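PDB 3EHM: SusD homolog from Bacteroides thetaiotaomicron, which probably binds mucin O-glycans at the outer membrane of a gut symbiont, as a member of the SusD-like family of glycan-binding lipoproteins. Local coordinates for residues W277-G282 with G460-M465; D281-P286 with G392-L397; D285-A290 with N373-E378; F292-Y297 with T305-V310; A385-G390 with T416-D421. All blocks are in the same frame, centred on the assembly; numbering follows the deposited sequence.

Interaction 1. Residues W277-G282 with G460-M465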
# COMPACT_ATOMS: atom_id res chain seq x y z
N TRP A 277 8.25 14.12 0.77
CA TRP A 277 9.31 15.08 0.49
C TRP A 277 9.91 15.56 1.80
O TRP A 277 11.12 15.66 1.94
CB TRP A 277 8.79 16.29 -0.28
CG TRP A 277 9.77 17.43 -0.26
CD1 TRP A 277 10.90 17.56 -1.02
CD2 TRP A 277 9.77 18.55 0.64
NE1 TRP A 277 11.60 18.69 -0.65
CE2 TRP A 277 10.92 19.31 0.37
CE3 TRP A 277 8.90 18.98 1.65
CZ2 TRP A 277 11.23 20.49 1.07
CZ3 TRP A 277 9.20 20.14 2.35
CH2 TRP A 277 10.36 20.88 2.05
N GLY A 278 9.04 15.89 2.76
CA GLY A 278 9.50 16.37 4.05
C GLY A 278 10.49 15.45 4.72
O GLY A 278 11.51 15.90 5.26
N TYR A 279 10.18 14.15 4.71
CA TYR A 279 11.08 13.17 5.32
C TYR A 279 12.37 13.02 4.51
O TYR A 279 13.46 13.07 5.07
CB TYR A 279 10.38 11.81 5.45
CG TYR A 279 9.35 11.77 6.56
CD1 TYR A 279 9.75 11.72 7.90
CD2 TYR A 279 7.98 11.84 6.28
CE1 TYR A 279 8.81 11.74 8.93
CE2 TYR A 279 7.04 11.86 7.31
CZ TYR A 279 7.46 11.82 8.63
OH TYR A 279 6.54 11.87 9.66
N LEU A 280 12.25 12.83 3.20
CA LEU A 280 13.42 12.65 2.36
C LEU A 280 14.38 13.83 2.47
O LEU A 280 15.59 13.64 2.56
CB LEU A 280 13.00 12.44 0.90
CG LEU A 280 12.17 11.19 0.63
CD1 LEU A 280 11.73 11.16 -0.83
CD2 LEU A 280 12.99 9.95 0.97
N ASP A 281 13.83 15.04 2.46
CA ASP A 281 14.65 16.25 2.57
C ASP A 281 15.30 16.38 3.94
O ASP A 281 16.52 16.53 4.05
CB ASP A 281 13.79 17.49 2.31
CG ASP A 281 14.60 18.78 2.35
OD1 ASP A 281 15.30 19.07 1.35
OD2 ASP A 281 14.56 19.48 3.38
N GLY A 282 14.49 16.34 4.99
CA GLY A 282 15.01 16.47 6.34
C GLY A 282 16.01 15.41 6.75
O GLY A 282 16.94 15.68 7.51
N GLY A 460 -0.57 5.06 13.33
CA GLY A 460 -0.56 6.50 13.53
C GLY A 460 0.75 7.07 13.00
O GLY A 460 1.00 8.27 13.09
N PHE A 461 1.58 6.19 12.43
CA PHE A 461 2.87 6.61 11.88
C PHE A 461 3.00 6.33 10.39
O PHE A 461 2.39 5.39 9.86
CB PHE A 461 4.01 5.90 12.61
CG PHE A 461 3.99 6.07 14.10
CD1 PHE A 461 3.85 7.32 14.69
CD2 PHE A 461 4.15 4.96 14.93
CE1 PHE A 461 3.87 7.48 16.08
CE2 PHE A 461 4.18 5.10 16.32
CZ PHE A 461 4.04 6.36 16.89
N PRO A 462 3.77 7.15 9.68
CA PRO A 462 4.50 8.30 10.23
C PRO A 462 3.54 9.49 10.32
O PRO A 462 2.43 9.43 9.80
CB PRO A 462 5.59 8.53 9.20
CG PRO A 462 4.88 8.21 7.91
CD PRO A 462 4.13 6.94 8.26
N TYR A 463 3.96 10.56 10.99
CA TYR A 463 3.11 11.74 11.07
C TYR A 463 3.02 12.29 9.65
O TYR A 463 4.00 12.25 8.91
CB TYR A 463 3.71 12.78 12.02
CG TYR A 463 3.71 12.36 13.48
CD1 TYR A 463 2.76 11.46 13.97
CD2 TYR A 463 4.64 12.89 14.38
CE1 TYR A 463 2.73 11.09 15.31
CE2 TYR A 463 4.62 12.53 15.73
CZ TYR A 463 3.66 11.63 16.19
OH TYR A 463 3.64 11.28 17.51
N LEU A 464 1.86 12.80 9.28
CA LEU A 464 1.65 13.29 7.92
C LEU A 464 1.34 14.77 7.83
O LEU A 464 0.89 15.39 8.79
CB LEU A 464 0.49 12.54 7.27
CG LEU A 464 0.45 11.02 7.43
CD1 LEU A 464 -0.91 10.51 6.99
CD2 LEU A 464 1.55 10.38 6.61
N MSE A 465 1.59 15.33 6.64
CA MSE A 465 1.27 16.72 6.37
C MSE A 465 -0.26 16.69 6.38
O MSE A 465 -0.86 15.77 5.83
CB MSE A 465 1.77 17.12 4.98
CG MSE A 465 3.29 17.17 4.84
SE MSE A 465 4.03 18.86 5.44
CE MSE A 465 5.86 18.63 4.84
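Helix 274-282 and the loop 460-465 face each other with their backbones well apart: the CA atoms of Gly278 and Met465 are 8.6 Å from each other, those of Tyr279 and Pro462 9.5 Å. The loop begins where helix 449-459 ends, at Gly460 with a positive phi of 96°, and the Phe461-Pro462 peptide is cis. Side chains bridge the gap. Tyr279 buries the largest share of the contact; its CG lies anti to the carbonyl carbon (chi1 -75°), which sends the ring straight across from the helix. At its tip the hydroxyl OH donates to Tyr463 O, 2.7 Å away. The carbonyl lies at the edge of the ring, in its plane, and receives the donor on a lone pair, with a C=O...OH angle of 126°, so this short bond holds a buried carbonyl of an irregular backbone. Pro462 crosses the phenol obliquely, its CB 3.5 Å from Tyr279 OH and 3.8 Å from Tyr279 CZ. At the other end Met465, present as selenomethionine, reaches back with its methyl: CE meets the edge of the Trp277 indole at CE3 (4.4 Å) and also lies 4.4 Å from Gly278 CA. A side chain at position 278 would crowd this methyl. Outside the pair, Thr275 OG1 bonds to Met465 N, and Pro462 and Tyr463 also rest on helix 429-445. The arrangement is a buried helix-to-loop junction within the largely alpha-helical SusD-like fold, the Tyr279 and Thr275 hydrogen bonds holding the chain after helix 449-459 to helix 274-282 and the methyl packing loosely beside them.

Interaction 2. Residues D281-P286 with G392-L397; sequences DGYKDP and GKPTGL
Tyr283 overlaps Pro394: the two side chains lie alongside, pointing the same way, with Tyr283 CE2 3.8 Å from Pro394 CD. The same CE2 comes within 3.4 Å of Gly392 O, a buried carbonyl that finds no hydrogen-bond partner. The phenol's own OH bonds to Thr416 O. Gly282 fits beneath loop 392-397 because it lacks a side chain; a CB there would clash with Lys393 O. Its CA instead makes a CA-H...O contact with Lys393 O at 3.4 Å, and a water donates to both Gly282 O and Lys393 O. On the other flank Asp281, its CG anti to the backbone N (chi1 -178°), offers OD2 to the hydroxyl of Thr395. Thr395 OG1 donates to Asp281 OD2 at 2.6 Å, on the anti lone pair. An alanine in place of Asp281 would remove this acceptor and would probably leave Thr395 less firmly fixed against the helix end. The helix closes in a Schellman motif, with Lys284 at positive phi. Loop 392-397 thus lies against the C-terminal end of helix 274-282, while the Tyr283 ring packs against helix 429-445 and Tyr387 of helix 384-388.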
# COMPACT_ATOMS: atom_id res chain seq x y z
N ASP A 281 13.83 15.04 2.46
CA ASP A 281 14.65 16.25 2.57
C ASP A 281 15.30 16.38 3.94
O ASP A 281 16.52 16.53 4.05
CB ASP A 281 13.79 17.49 2.31
CG ASP A 281 14.60 18.78 2.35
OD1 ASP A 281 15.30 19.07 1.35
OD2 ASP A 281 14.56 19.48 3.38
N GLY A 282 14.49 16.34 4.99
CA GLY A 282 15.01 16.47 6.34
C GLY A 282 16.01 15.41 6.75
O GLY A 282 16.94 15.68 7.51
N TYR A 283 15.83 14.19 6.25
CA TYR A 283 16.71 13.09 6.57
C TYR A 283 17.92 13.04 5.65
O TYR A 283 18.77 12.15 5.78
CB TYR A 283 15.96 11.75 6.46
CG TYR A 283 14.90 11.49 7.52
CD1 TYR A 283 14.07 10.36 7.42
CD2 TYR A 283 14.74 12.32 8.63
CE1 TYR A 283 13.13 10.07 8.39
CE2 TYR A 283 13.79 12.03 9.62
CZ TYR A 283 12.99 10.90 9.49
OH TYR A 283 12.05 10.57 10.44
N LYS A 284 18.01 13.98 4.71
CA LYS A 284 19.11 13.99 3.75
C LYS A 284 19.17 12.60 3.12
O LYS A 284 20.23 11.97 3.02
CB LYS A 284 20.43 14.33 4.45
CG LYS A 284 20.47 15.74 5.04
CD LYS A 284 21.88 16.14 5.46
CE LYS A 284 21.96 17.64 5.78
NZ LYS A 284 23.37 18.10 6.02
N ASP A 285 18.00 12.14 2.68
CA ASP A 285 17.82 10.82 2.08
C ASP A 285 18.19 10.77 0.60
O ASP A 285 17.60 11.48 -0.21
CB ASP A 285 16.35 10.41 2.24
CG ASP A 285 16.16 8.91 2.29
OD1 ASP A 285 16.73 8.19 1.45
OD2 ASP A 285 15.41 8.46 3.18
N PRO A 286 19.16 9.92 0.23
CA PRO A 286 19.57 9.80 -1.17
C PRO A 286 18.46 9.21 -2.05
O PRO A 286 18.56 9.19 -3.27
CB PRO A 286 20.79 8.90 -1.10
CG PRO A 286 20.46 8.00 0.06
CD PRO A 286 19.93 8.98 1.08
N GLY A 392 18.68 14.35 11.97
CA GLY A 392 17.81 15.40 11.49
C GLY A 392 16.34 14.99 11.52
O GLY A 392 16.03 13.80 11.49
N LYS A 393 15.45 15.97 11.58
CA LYS A 393 14.02 15.71 11.61
C LYS A 393 13.40 16.09 10.27
O LYS A 393 13.99 16.86 9.51
CB LYS A 393 13.35 16.50 12.74
CG LYS A 393 13.47 15.86 14.13
CD LYS A 393 14.92 15.71 14.55
CE LYS A 393 15.04 15.13 15.95
NZ LYS A 393 16.47 14.95 16.34
N PRO A 394 12.21 15.57 9.96
CA PRO A 394 11.59 15.92 8.68
C PRO A 394 11.41 17.42 8.50
O PRO A 394 11.24 18.16 9.47
CB PRO A 394 10.26 15.15 8.72
CG PRO A 394 9.98 15.01 10.18
CD PRO A 394 11.33 14.68 10.75
N THR A 395 11.44 17.86 7.26
CA THR A 395 11.30 19.27 6.95
C THR A 395 9.85 19.68 6.82
O THR A 395 9.06 19.01 6.15
CB THR A 395 12.02 19.61 5.65
OG1 THR A 395 13.36 19.11 5.70
CG2 THR A 395 12.04 21.13 5.44
N GLY A 396 9.49 20.79 7.45
CA GLY A 396 8.13 21.26 7.37
C GLY A 396 7.94 22.08 6.12
O GLY A 396 8.90 22.48 5.46
N LEU A 397 6.69 22.33 5.77
CA LEU A 397 6.38 23.12 4.59
C LEU A 397 5.83 24.45 5.11
O LEU A 397 4.80 24.49 5.78
CB LEU A 397 5.35 22.39 3.73
CG LEU A 397 5.23 22.74 2.25
CD1 LEU A 397 6.61 22.81 1.61
CD2 LEU A 397 4.37 21.69 1.55
O HOH W 1 16.81 18.03 8.90

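Interaction 3. Residues D285-A290 with N373-E378; sequences DPRLSA and NISFQE
Helix 364-378 of the SusD-like fold meets the first turn of helix 287-291, where Asp285 forms an Asx turn and caps the incoming helix. Four side chains make the first shell. Arg287 NH1 donates to Ser375 OG at 2.9 Å, nearly in the guanidinium plane, though the N-H...O angle of 141° is bent. Phe376 brings CE1 over one face of the same guanidinium, 3.7 Å from Arg287 NE; the planes are 52° apart, so the groups do not stack flat. Farther round the same ring, toward CE2 and CZ, Pro286 crosses at about a right angle, its CG a close 3.3 Å from Phe376 CE2. The second shell sets the arginine's rotation. Bent at chi3 (-63°), Arg287 turns back on Asp285 and grips it side-on, NE to OD1 and NH2 to OD2, each on a syn lone pair. This salt bridge probably keeps both groups charged although they are buried. Further out, Tyr387 meets the Phe376 ring, and its OH bonds weakly to Asp285 OD2 and Arg287 NH2; Leu443 of helix 429-445 packs on Asp285 and Arg287. Asp285 OD1 takes two donors: Arg287 NE at 2.8 Å and, from above the carboxylate plane, Arg287 N at 3.0 Å.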
# COMPACT_ATOMS: atom_id res chain seq x y z
N ASP A 285 18.00 12.14 2.68
CA ASP A 285 17.82 10.82 2.08
C ASP A 285 18.19 10.77 0.60
O ASP A 285 17.60 11.48 -0.21
CB ASP A 285 16.35 10.41 2.24
CG ASP A 285 16.16 8.91 2.29
OD1 ASP A 285 16.73 8.19 1.45
OD2 ASP A 285 15.41 8.46 3.18
N PRO A 286 19.16 9.92 0.23
CA PRO A 286 19.57 9.80 -1.17
C PRO A 286 18.46 9.21 -2.05
O PRO A 286 18.56 9.19 -3.27
CB PRO A 286 20.79 8.90 -1.10
CG PRO A 286 20.46 8.00 0.06
CD PRO A 286 19.93 8.98 1.08
N ARG A 287 17.40 8.71 -1.41
CA ARG A 287 16.29 8.14 -2.16
C ARG A 287 15.42 9.23 -2.78
O ARG A 287 14.60 8.95 -3.65
CB ARG A 287 15.44 7.23 -1.26
CG ARG A 287 16.11 5.88 -1.00
CD ARG A 287 15.39 5.06 0.07
NE ARG A 287 15.41 5.73 1.37
CZ ARG A 287 15.00 5.17 2.50
NH1 ARG A 287 14.52 3.93 2.50
NH2 ARG A 287 15.06 5.86 3.63
N LEU A 288 15.61 10.47 -2.34
CA LEU A 288 14.84 11.58 -2.89
C LEU A 288 15.06 11.64 -4.40
O LEU A 288 14.10 11.71 -5.18
CB LEU A 288 15.29 12.90 -2.25
CG LEU A 288 14.65 14.18 -2.81
CD1 LEU A 288 13.13 14.09 -2.74
CD2 LEU A 288 15.15 15.37 -2.01
N SER A 289 16.33 11.60 -4.80
CA SER A 289 16.70 11.66 -6.22
C SER A 289 16.32 10.39 -6.97
O SER A 289 16.10 10.42 -8.18
CB SER A 289 18.20 11.90 -6.35
OG SER A 289 18.56 12.01 -7.71
N ALA A 290 16.26 9.27 -6.26
CA ALA A 290 15.91 8.01 -6.89
C ALA A 290 14.41 7.93 -7.17
O ALA A 290 13.99 7.33 -8.15
CB ALA A 290 16.34 6.85 -6.00
N ASN A 373 19.20 -0.65 5.00
CA ASN A 373 20.30 -1.04 4.12
C ASN A 373 19.76 -1.72 2.86
O ASN A 373 20.16 -1.40 1.74
CB ASN A 373 21.23 -2.00 4.87
CG ASN A 373 22.46 -2.38 4.06
OD1 ASN A 373 22.94 -3.50 4.15
ND2 ASN A 373 22.97 -1.44 3.28
N ILE A 374 18.83 -2.66 3.05
CA ILE A 374 18.24 -3.37 1.93
C ILE A 374 17.47 -2.40 1.02
O ILE A 374 17.50 -2.53 -0.21
CB ILE A 374 17.28 -4.48 2.42
CG1 ILE A 374 18.10 -5.65 2.98
CG2 ILE A 374 16.38 -4.96 1.29
CD1 ILE A 374 18.96 -6.35 1.93
N SER A 375 16.80 -1.43 1.62
CA SER A 375 16.04 -0.46 0.83
C SER A 375 16.98 0.35 -0.05
O SER A 375 16.68 0.60 -1.21
CB SER A 375 15.24 0.48 1.73
OG SER A 375 14.59 1.47 0.95
N PHE A 376 18.12 0.77 0.51
CA PHE A 376 19.09 1.54 -0.26
C PHE A 376 19.57 0.70 -1.44
O PHE A 376 19.76 1.21 -2.54
CB PHE A 376 20.28 1.92 0.63
CG PHE A 376 20.11 3.23 1.36
CD1 PHE A 376 18.92 3.52 2.01
CD2 PHE A 376 21.14 4.16 1.39
CE1 PHE A 376 18.75 4.73 2.69
CE2 PHE A 376 20.98 5.37 2.06
CZ PHE A 376 19.79 5.65 2.71
N GLN A 377 19.77 -0.59 -1.20
CA GLN A 377 20.21 -1.48 -2.26
C GLN A 377 19.11 -1.62 -3.30
O GLN A 377 19.38 -1.61 -4.50
CB GLN A 377 20.57 -2.84 -1.68
CG GLN A 377 21.84 -2.84 -0.84
CD GLN A 377 22.17 -4.20 -0.28
OE1 GLN A 377 22.20 -5.19 -1.00
NE2 GLN A 377 22.43 -4.27 1.02
N GLU A 378 17.87 -1.74 -2.85
CA GLU A 378 16.74 -1.87 -3.77
C GLU A 378 16.67 -0.65 -4.69
O GLU A 378 16.39 -0.78 -5.88
CB GLU A 378 15.42 -2.00 -2.99
CG GLU A 378 15.36 -3.21 -2.08
CD GLU A 378 14.09 -3.31 -1.25
OE1 GLU A 378 13.51 -2.26 -0.87
OE2 GLU A 378 13.67 -4.44 -0.95

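Interaction 4. Residues F292-Y297 with T305-V310; sequences FTEGTY and TGYFPV
Glu294 lays its aliphatic part over the Tyr307 ring in a CH-pi contact: CG is 4.0 Å from the ring centroid, 23° off the normal and displaced toward the hydroxyl end, where Tyr307 CZ is 3.6 Å away. At the ring's edge, in plane, is Phe292 O, which lies 3.6 Å from Tyr307 CE1, and a water bonded to Tyr307 OH donates to the same carbonyl. Glu294 crosses Thr305 at about a right angle, its OE1 beside the methyl CG2. These side chains flank a short antiparallel beta hairpin, strands 295-297 and 304-306, in which Gly295 and Gly306 form the hydrogen-bonded pair: Gly295 N to Gly306 O at 2.7 Å and Gly306 N to Gly295 O at 3.2 Å. Thr296 and Thr305, the adjoining non-hydrogen-bonded pair, lie side by side on one face. On the other face the Phe308 ring folds back beneath the glycines, with Gly306 O 3.6 Å above its centre and its CE1 3.9 Å from Tyr297 CB. Lys403 makes cation-pi contacts with both Phe308 and Tyr297. A serine in place of Tyr307 would remove the ring and would probably leave the Glu294 chain and the water at Phe292 O poorly held. Beyond Glu294, Tyr307 also touches Leu288 and Ser289 of helix 287-291 and Trp277 of helix 274-282.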
# COMPACT_ATOMS: atom_id res chain seq x y z
N PHE A 292 12.10 10.81 -7.18
CA PHE A 292 11.52 11.93 -7.91
C PHE A 292 12.45 12.80 -8.74
O PHE A 292 13.66 12.84 -8.52
CB PHE A 292 10.77 12.84 -6.93
CG PHE A 292 9.84 12.10 -6.01
CD1 PHE A 292 10.26 11.70 -4.74
CD2 PHE A 292 8.53 11.82 -6.40
CE1 PHE A 292 9.39 11.03 -3.88
CE2 PHE A 292 7.66 11.15 -5.55
CZ PHE A 292 8.09 10.76 -4.28
N THR A 293 11.85 13.51 -9.69
CA THR A 293 12.57 14.43 -10.56
C THR A 293 12.57 15.80 -9.91
O THR A 293 11.80 16.06 -8.98
CB THR A 293 11.86 14.57 -11.91
OG1 THR A 293 10.59 15.21 -11.71
CG2 THR A 293 11.64 13.20 -12.55
N GLU A 294 13.44 16.69 -10.37
CA GLU A 294 13.44 18.05 -9.84
C GLU A 294 12.39 18.76 -10.67
O GLU A 294 12.26 18.51 -11.86
CB GLU A 294 14.79 18.73 -10.03
CG GLU A 294 15.92 18.14 -9.21
CD GLU A 294 17.19 18.96 -9.32
OE1 GLU A 294 17.27 20.02 -8.66
OE2 GLU A 294 18.10 18.54 -10.06
N GLY A 295 11.62 19.64 -10.03
CA GLY A 295 10.61 20.37 -10.77
C GLY A 295 11.17 21.72 -11.17
O GLY A 295 12.33 22.03 -10.89
N THR A 296 10.35 22.53 -11.84
CA THR A 296 10.75 23.86 -12.25
C THR A 296 9.62 24.82 -11.93
O THR A 296 8.44 24.45 -11.99
CB THR A 296 11.07 23.94 -13.76
OG1 THR A 296 9.94 23.49 -14.51
CG2 THR A 296 12.28 23.07 -14.09
N TYR A 297 9.98 26.04 -11.57
CA TYR A 297 9.02 27.07 -11.20
C TYR A 297 9.40 28.33 -11.98
O TYR A 297 10.46 28.90 -11.75
CB TYR A 297 9.10 27.31 -9.70
CG TYR A 297 8.13 28.32 -9.15
CD1 TYR A 297 6.76 28.06 -9.11
CD2 TYR A 297 8.58 29.54 -8.64
CE1 TYR A 297 5.87 28.97 -8.57
CE2 TYR A 297 7.69 30.46 -8.10
CZ TYR A 297 6.34 30.17 -8.07
OH TYR A 297 5.46 31.07 -7.53
N THR A 305 14.82 25.75 -10.06
CA THR A 305 14.82 24.30 -10.12
C THR A 305 15.00 23.73 -8.72
O THR A 305 15.69 24.32 -7.89
CB THR A 305 15.97 23.79 -11.03
OG1 THR A 305 15.72 24.21 -12.38
CG2 THR A 305 16.05 22.26 -11.00
N GLY A 306 14.38 22.59 -8.46
CA GLY A 306 14.49 21.96 -7.16
C GLY A 306 13.37 20.97 -6.91
O GLY A 306 12.52 20.75 -7.77
N TYR A 307 13.36 20.37 -5.72
CA TYR A 307 12.33 19.41 -5.36
C TYR A 307 11.13 20.15 -4.78
O TYR A 307 11.15 20.56 -3.62
CB TYR A 307 12.90 18.40 -4.37
CG TYR A 307 13.95 17.52 -5.00
CD1 TYR A 307 13.59 16.48 -5.86
CD2 TYR A 307 15.31 17.77 -4.80
CE1 TYR A 307 14.55 15.71 -6.50
CE2 TYR A 307 16.28 17.00 -5.44
CZ TYR A 307 15.89 15.98 -6.29
OH TYR A 307 16.83 15.22 -6.94
N PHE A 308 10.09 20.32 -5.60
CA PHE A 308 8.88 21.03 -5.22
C PHE A 308 7.69 20.08 -5.07
O PHE A 308 7.21 19.51 -6.05
CB PHE A 308 8.53 22.08 -6.28
CG PHE A 308 9.68 22.98 -6.66
CD1 PHE A 308 9.87 23.34 -7.99
CD2 PHE A 308 10.56 23.46 -5.70
CE1 PHE A 308 10.92 24.18 -8.36
CE2 PHE A 308 11.62 24.30 -6.06
CZ PHE A 308 11.80 24.66 -7.39
N PRO A 309 7.19 19.91 -3.83
CA PRO A 309 6.06 19.02 -3.59
C PRO A 309 4.69 19.68 -3.76
O PRO A 309 4.58 20.90 -3.83
CB PRO A 309 6.29 18.57 -2.16
CG PRO A 309 6.80 19.84 -1.53
CD PRO A 309 7.80 20.34 -2.56
N VAL A 310 3.66 18.85 -3.83
CA VAL A 310 2.28 19.30 -3.94
C VAL A 310 1.64 18.81 -2.65
O VAL A 310 1.81 17.65 -2.27
CB VAL A 310 1.58 18.70 -5.17
CG1 VAL A 310 0.11 19.09 -5.19
CG2 VAL A 310 2.27 19.19 -6.44
O HOH W 2 16.09 13.89 -9.31

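Interaction 5. Residues A385-G390 with T416-D421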
# COMPACT_ATOMS: atom_id res chain seq x y z
N ALA A 385 25.42 4.27 5.86
CA ALA A 385 26.02 4.49 7.18
C ALA A 385 25.86 5.94 7.63
O ALA A 385 25.57 6.22 8.79
CB ALA A 385 27.50 4.10 7.16
N THR A 386 26.06 6.86 6.70
CA THR A 386 25.92 8.28 6.99
C THR A 386 24.46 8.57 7.29
O THR A 386 24.13 9.36 8.19
CB THR A 386 26.37 9.15 5.79
OG1 THR A 386 27.77 8.94 5.54
CG2 THR A 386 26.12 10.64 6.07
N TYR A 387 23.57 7.94 6.54
CA TYR A 387 22.14 8.13 6.73
C TYR A 387 21.69 7.61 8.10
O TYR A 387 20.90 8.26 8.78
CB TYR A 387 21.36 7.41 5.62
CG TYR A 387 19.86 7.59 5.71
CD1 TYR A 387 19.05 6.66 6.36
CD2 TYR A 387 19.24 8.71 5.14
CE1 TYR A 387 17.67 6.83 6.44
CE2 TYR A 387 17.86 8.89 5.21
CZ TYR A 387 17.08 7.94 5.86
OH TYR A 387 15.72 8.11 5.90
N LEU A 388 22.21 6.45 8.50
CA LEU A 388 21.85 5.83 9.77
C LEU A 388 22.33 6.58 11.00
O LEU A 388 21.83 6.35 12.11
CB LEU A 388 22.37 4.39 9.83
CG LEU A 388 21.63 3.36 8.97
CD1 LEU A 388 22.38 2.04 8.99
CD2 LEU A 388 20.22 3.18 9.51
N SER A 389 23.32 7.45 10.84
CA SER A 389 23.82 8.20 11.98
C SER A 389 23.23 9.61 11.99
O SER A 389 23.59 10.44 12.82
CB SER A 389 25.35 8.26 11.96
OG SER A 389 25.83 8.87 10.78
N GLY A 390 22.32 9.87 11.06
CA GLY A 390 21.70 11.18 10.98
C GLY A 390 20.70 11.43 12.09
O GLY A 390 19.95 10.54 12.48
N THR A 416 10.47 12.27 14.77
CA THR A 416 11.71 11.56 15.08
C THR A 416 12.73 11.56 13.93
O THR A 416 12.42 11.96 12.81
CB THR A 416 11.39 10.10 15.48
OG1 THR A 416 12.57 9.47 16.00
CG2 THR A 416 10.89 9.31 14.27
N SER A 417 13.94 11.10 14.23
CA SER A 417 15.03 11.03 13.27
C SER A 417 15.31 9.59 12.84
O SER A 417 14.70 8.65 13.36
CB SER A 417 16.30 11.61 13.89
OG SER A 417 16.73 10.77 14.96
N PRO A 418 16.24 9.39 11.89
CA PRO A 418 16.58 8.05 11.40
C PRO A 418 17.41 7.24 12.39
O PRO A 418 17.26 6.02 12.48
CB PRO A 418 17.38 8.34 10.12
CG PRO A 418 16.93 9.70 9.70
CD PRO A 418 16.85 10.42 11.03
N LYS A 419 18.29 7.91 13.13
CA LYS A 419 19.15 7.21 14.08
C LYS A 419 18.37 6.51 15.18
O LYS A 419 17.58 7.13 15.90
CB LYS A 419 20.17 8.18 14.69
CG LYS A 419 21.24 7.50 15.53
CD LYS A 419 22.26 8.50 16.03
CE LYS A 419 23.28 7.84 16.95
NZ LYS A 419 24.21 8.85 17.52
N TRP A 420 18.60 5.21 15.32
CA TRP A 420 17.88 4.41 16.31
C TRP A 420 17.95 4.92 17.75
O TRP A 420 16.93 5.00 18.42
CB TRP A 420 18.38 2.96 16.25
CG TRP A 420 17.67 2.05 17.19
CD1 TRP A 420 18.08 1.67 18.44
CD2 TRP A 420 16.39 1.44 16.98
NE1 TRP A 420 17.15 0.85 19.02
CE2 TRP A 420 16.10 0.69 18.15
CE3 TRP A 420 15.47 1.44 15.93
CZ2 TRP A 420 14.92 -0.05 18.28
CZ3 TRP A 420 14.30 0.71 16.07
CH2 TRP A 420 14.03 -0.03 17.23
N ASP A 421 19.15 5.26 18.20
CA ASP A 421 19.36 5.72 19.57
C ASP A 421 19.05 7.20 19.85
O ASP A 421 19.26 7.68 20.96
CB ASP A 421 20.81 5.45 19.99
CG ASP A 421 21.22 4.01 19.74
OD1 ASP A 421 20.51 3.09 20.22
OD2 ASP A 421 22.26 3.79 19.08
O HOH W 3 20.66 4.15 13.58
O HOH W 4 25.28 10.09 14.77
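Leu388 O, in the last turn of helix 384-388, is gripped twice, by a water that donates at 2.9 Å and by a CA-H...O contact from Lys419 CA at 3.4 Å. That water also accepts from Trp420 N, so it ties the backbone of the helix end to the next residue of the loop. Gly390 O is held by one direct hydrogen bond across the contact: Lys419 N donates to it at 3.2 Å, meeting the carbonyl nearly end-on (C=O...N angle 170°) but with a bent N-H...O angle of 139°. Pro418 CD closes in beside the same oxygen at 3.4 Å. A third carbonyl, Ser389 O, receives a water that in turn accepts from Lys419 NZ. The lysine reaches it because its chain is fully extended, CG anti to the backbone N (chi1 -172°), and runs past Leu388 O and Ser389 O. Apolar contact comes from Pro418, which crosses Tyr387 at about a right angle, its CB 4.0 Å from Tyr387 CE1. Tyr387 OH goes on to bond with Gln440 NE2. Lys436 NZ bonds to Ser417 O, Lys419 O and Thr416 OG1, holding loop 416-421 to helix 429-445. Loop 416-421 therefore closes over the C-terminal end of helix 384-388, Leu388 packing on helix 364-378 and Trp420 lying between that helix and helix 429-445.

How the interactions relate
Interactions 1 and 2 share helix 274-282 and lie about 8 Å apart (centres), joined by Gly278 O to Thr395 N. The chain then turns through 283-286 into helix 287-291, the site of interaction 3, and on into the hairpin of interaction 4, its centre about 17 Å from that of interaction 1 and nested inside the loops closed by interactions 1, 2 and 3. Interactions 2 and 5 interleave along the chain and touch where Gly392 O packs on Ser417 CB, while Tyr387 links interactions 3 and 5. Interactions 4 and 5 are farthest apart, their centres about 25 Å from each other. Interactions 3 and 4 touch helix 274-282 through Leu280 and Trp277; interaction 5 joins through interactions 2 and 3.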